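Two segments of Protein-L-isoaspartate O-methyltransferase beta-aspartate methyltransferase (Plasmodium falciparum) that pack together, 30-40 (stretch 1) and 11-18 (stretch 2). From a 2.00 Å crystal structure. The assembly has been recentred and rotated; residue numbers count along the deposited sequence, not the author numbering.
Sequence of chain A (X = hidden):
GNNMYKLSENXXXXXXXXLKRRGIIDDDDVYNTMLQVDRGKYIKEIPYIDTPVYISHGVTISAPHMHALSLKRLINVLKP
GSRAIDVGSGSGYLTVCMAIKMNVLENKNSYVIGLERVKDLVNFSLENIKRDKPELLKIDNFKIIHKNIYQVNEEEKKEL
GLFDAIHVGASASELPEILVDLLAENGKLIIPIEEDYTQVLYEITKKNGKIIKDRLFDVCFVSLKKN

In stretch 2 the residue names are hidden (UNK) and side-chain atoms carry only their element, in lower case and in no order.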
# COMPACT_ATOMS: atom_id res chain seq x y z
N VAL A 30 9.74 0.29 10.14
CA VAL A 30 9.35 -0.63 9.07
C VAL A 30 9.25 -2.02 9.68
O VAL A 30 8.25 -2.69 9.50
CB VAL A 30 10.34 -0.60 7.89
CG1 VAL A 30 10.07 -1.74 6.89
CG2 VAL A 30 10.29 0.74 7.19
N TYR A 31 10.27 -2.40 10.46
CA TYR A 31 10.32 -3.71 11.09
C TYR A 31 9.15 -3.90 12.03
O TYR A 31 8.39 -4.86 11.86
CB TYR A 31 11.65 -3.96 11.84
CG TYR A 31 11.69 -5.29 12.58
CD1 TYR A 31 12.25 -6.42 11.99
CD2 TYR A 31 11.11 -5.43 13.85
CE1 TYR A 31 12.27 -7.65 12.67
CE2 TYR A 31 11.13 -6.65 14.53
CZ TYR A 31 11.70 -7.75 13.93
OH TYR A 31 11.71 -8.96 14.60
N ASN A 32 8.99 -3.00 13.01
CA ASN A 32 7.92 -3.14 14.02
C ASN A 32 6.53 -3.17 13.42
O ASN A 32 5.67 -3.91 13.87
CB ASN A 32 8.02 -2.09 15.15
CG ASN A 32 9.38 -2.09 15.86
OD1 ASN A 32 9.95 -3.16 16.13
ND2 ASN A 32 9.89 -0.91 16.17
N THR A 33 6.31 -2.36 12.39
CA THR A 33 5.02 -2.36 11.68
C THR A 33 4.75 -3.71 11.03
O THR A 33 3.72 -4.32 11.28
CB THR A 33 4.97 -1.23 10.61
OG1 THR A 33 5.29 0.03 11.22
CG2 THR A 33 3.58 -1.17 9.97
N MET A 34 5.67 -4.16 10.18
CA MET A 34 5.53 -5.46 9.52
C MET A 34 5.45 -6.62 10.52
O MET A 34 4.69 -7.57 10.31
CB MET A 34 6.65 -5.67 8.52
CG MET A 34 6.58 -4.71 7.32
SD MET A 34 7.76 -5.04 6.01
CE MET A 34 7.20 -6.57 5.23
N LEU A 35 6.20 -6.54 11.61
CA LEU A 35 6.13 -7.54 12.68
C LEU A 35 4.71 -7.68 13.22
O LEU A 35 4.25 -8.77 13.55
CB LEU A 35 7.11 -7.19 13.82
CG LEU A 35 7.16 -8.16 15.02
CD1 LEU A 35 7.62 -9.53 14.57
CD2 LEU A 35 8.02 -7.62 16.16
N GLN A 36 4.00 -6.55 13.29
CA GLN A 36 2.61 -6.54 13.74
C GLN A 36 1.61 -7.12 12.73
O GLN A 36 0.45 -7.40 13.09
CB GLN A 36 2.21 -5.11 14.16
CG GLN A 36 2.93 -4.64 15.43
CD GLN A 36 2.55 -3.22 15.84
OE1 GLN A 36 1.53 -3.01 16.47
NE2 GLN A 36 3.38 -2.25 15.47
N VAL A 37 2.05 -7.33 11.49
CA VAL A 37 1.19 -7.84 10.43
C VAL A 37 1.76 -9.14 9.80
O VAL A 37 2.60 -9.09 8.89
CB VAL A 37 0.91 -6.74 9.32
CG1 VAL A 37 -0.18 -7.20 8.39
CG2 VAL A 37 0.52 -5.40 9.95
N ASP A 38 1.29 -10.28 10.29
CA ASP A 38 1.76 -11.58 9.85
C ASP A 38 1.28 -11.90 8.43
O ASP A 38 0.07 -12.01 8.17
CB ASP A 38 1.27 -12.67 10.84
CG ASP A 38 1.85 -14.06 10.53
OD1 ASP A 38 2.19 -14.36 9.38
OD2 ASP A 38 1.93 -14.88 11.48
N ARG A 39 2.24 -12.08 7.52
CA ARG A 39 1.98 -12.33 6.09
C ARG A 39 1.11 -13.55 5.83
O ARG A 39 0.29 -13.54 4.90
CB ARG A 39 3.31 -12.43 5.33
CG ARG A 39 3.21 -12.37 3.80
CD ARG A 39 4.60 -12.47 3.14
NE ARG A 39 4.54 -12.84 1.72
CZ ARG A 39 4.29 -11.98 0.72
NH1 ARG A 39 4.12 -10.70 0.97
NH2 ARG A 39 4.23 -12.41 -0.54
N GLY A 40 1.28 -14.59 6.65
CA GLY A 40 0.46 -15.81 6.60
C GLY A 40 -1.03 -15.64 6.84
O GLY A 40 -1.84 -16.51 6.50
N UNK A 11 8.55 -18.84 9.52
CA UNK A 11 7.69 -18.02 10.35
C UNK A 11 7.82 -16.55 9.97
O UNK A 11 8.81 -16.13 9.35
c UNK A 11 8.05 -18.26 11.82
c UNK A 11 9.38 -17.66 12.18
o UNK A 11 9.46 -16.47 12.46
n UNK A 11 10.44 -18.46 12.13
N UNK A 12 6.83 -15.76 10.35
CA UNK A 12 6.84 -14.34 9.97
C UNK A 12 8.03 -13.53 10.46
O UNK A 12 8.59 -12.71 9.73
n UNK A 12 5.28 -11.93 8.61
c UNK A 12 5.21 -10.62 8.49
n UNK A 12 5.34 -10.08 9.69
c UNK A 12 5.56 -13.66 10.41
c UNK A 12 5.45 -12.25 9.94
c UNK A 12 5.50 -11.08 10.62
N UNK A 13 8.41 -13.75 11.71
CA UNK A 13 9.47 -12.96 12.32
C UNK A 13 10.86 -13.27 11.70
O UNK A 13 11.70 -12.38 11.53
n UNK A 13 13.01 -12.27 16.27
c UNK A 13 10.60 -12.54 14.59
c UNK A 13 9.47 -13.21 13.84
c UNK A 13 11.61 -11.95 16.80
c UNK A 13 10.49 -12.73 16.09
N UNK A 14 11.08 -14.54 11.37
CA UNK A 14 12.30 -14.96 10.73
C UNK A 14 12.39 -14.42 9.30
O UNK A 14 13.47 -14.08 8.82
o UNK A 14 12.71 -16.93 12.10
c UNK A 14 12.44 -16.47 10.78
N UNK A 15 11.24 -14.31 8.64
CA UNK A 15 11.20 -13.61 7.34
C UNK A 15 11.73 -12.19 7.47
O UNK A 15 12.54 -11.75 6.66
c UNK A 15 8.05 -12.85 5.14
c UNK A 15 10.45 -12.93 4.35
c UNK A 15 9.48 -12.70 5.55
c UNK A 15 9.76 -13.61 6.77
N UNK A 16 11.28 -11.47 8.49
CA UNK A 16 11.63 -10.08 8.70
C UNK A 16 13.10 -9.88 9.06
O UNK A 16 13.76 -8.93 8.61
c UNK A 16 8.98 -8.75 8.00
c UNK A 16 9.20 -9.36 9.38
c UNK A 16 10.70 -9.46 9.75
c UNK A 16 8.51 -8.50 10.41
N UNK A 17 13.61 -10.82 9.84
CA UNK A 17 15.03 -10.93 10.15
C UNK A 17 15.89 -11.21 8.92
O UNK A 17 17.00 -10.71 8.85
c UNK A 17 14.82 -11.57 12.61
c UNK A 17 15.65 -10.40 13.12
o UNK A 17 15.32 -9.86 14.21
o UNK A 17 16.66 -10.03 12.45
c UNK A 17 15.24 -12.01 11.22
N UNK A 18 15.37 -11.99 7.97
CA UNK A 18 16.07 -12.27 6.70
C UNK A 18 16.19 -11.02 5.82
O UNK A 18 17.26 -10.74 5.28
n UNK A 18 17.02 -14.09 4.20
c UNK A 18 15.42 -13.44 5.93
c UNK A 18 15.85 -13.52 4.45
o UNK A 18 15.14 -13.05 3.55

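Position 11 carries two carbons, the second bearing one oxygen and one nitrogen, and touches nothing on stretch 1. The backbone places it just before a helix, and the side-chain oxygen lies 2.7 Å from N of position 14. A short amide is well made for such a cap, and the residue is Asn11, its OD1 accepting from that backbone NH.

Position 12 has one carbon leading to a five-membered ring of three carbons and two nitrogens. One ring nitrogen lies 2.7 Å from Met34 O, and CA of Asp38 sits over a ring face, 3.6 Å from its centroid. This is His12. Its NE2 donates to Met34 O, while ND1 lies 3.2 Å from Arg39 N. A flat ring with a donor at its tip suits a buried pocket lined by backbone, where the chain runs on from Met34 to Arg39.

Position 13 shows four carbons in a row ending in nitrogen; its CB lies 4.2 Å from Leu35 CD1, and the last carbon before the nitrogen lies 3.7 Å from Tyr31 OH. This is Lys13. The chain offers methylenes to its neighbours while the residue as a whole stays exposed, as a charged group prefers.

Position 14 has one carbon and one oxygen, points away from stretch 1 and is exposed. It is Ser14, whose OG accepts from Asn11 ND2 at 2.7 Å, complementing the bond from Ser14 N to Asn11 OD1.

Position 15 has four carbons forked at the second, one terminal carbon being 4.0 Å from Arg39 CD. Leu15 fits this buried site, meeting the aliphatic part of the arginine.

Position 16 has the same forked set of four carbons. Its CB is 3.8 Å from Tyr31 CE1, and one methyl reaches CB of both Met34 and Leu35 at 3.9 Å. This is Leu16, the methyl being CD1; its apolar branches suit the buried space against helix 30-35.

Position 17 has three carbons, the third carrying two oxygens, one of them 3.7 Å from Tyr31 OH. This is Glu17; that oxygen, OE1, forms a long salt bridge, 3.9 Å, with Lys13 NZ. A carboxylate suits this partly exposed place one helical turn from a lysine.

Position 18 has two carbons, the second with one oxygen and one nitrogen, and lies out of reach of stretch 1. This is Asn18, a polar amide suited to partial exposure, its OD1 hydrogen-bonded elsewhere in the structure.

The two helices run nearly antiparallel, at 158°, so Tyr31 lies by Leu16 and Leu35 by Lys13. Leu16 supplies apolar packing against helix 30-35, and His12, a turn earlier, donates to Met34 O while its ring packs against Asp38 CA. Together the stretches bury 505 Å², both sides summed.

Stretch 2, residues 11-18: NHKSLLEN
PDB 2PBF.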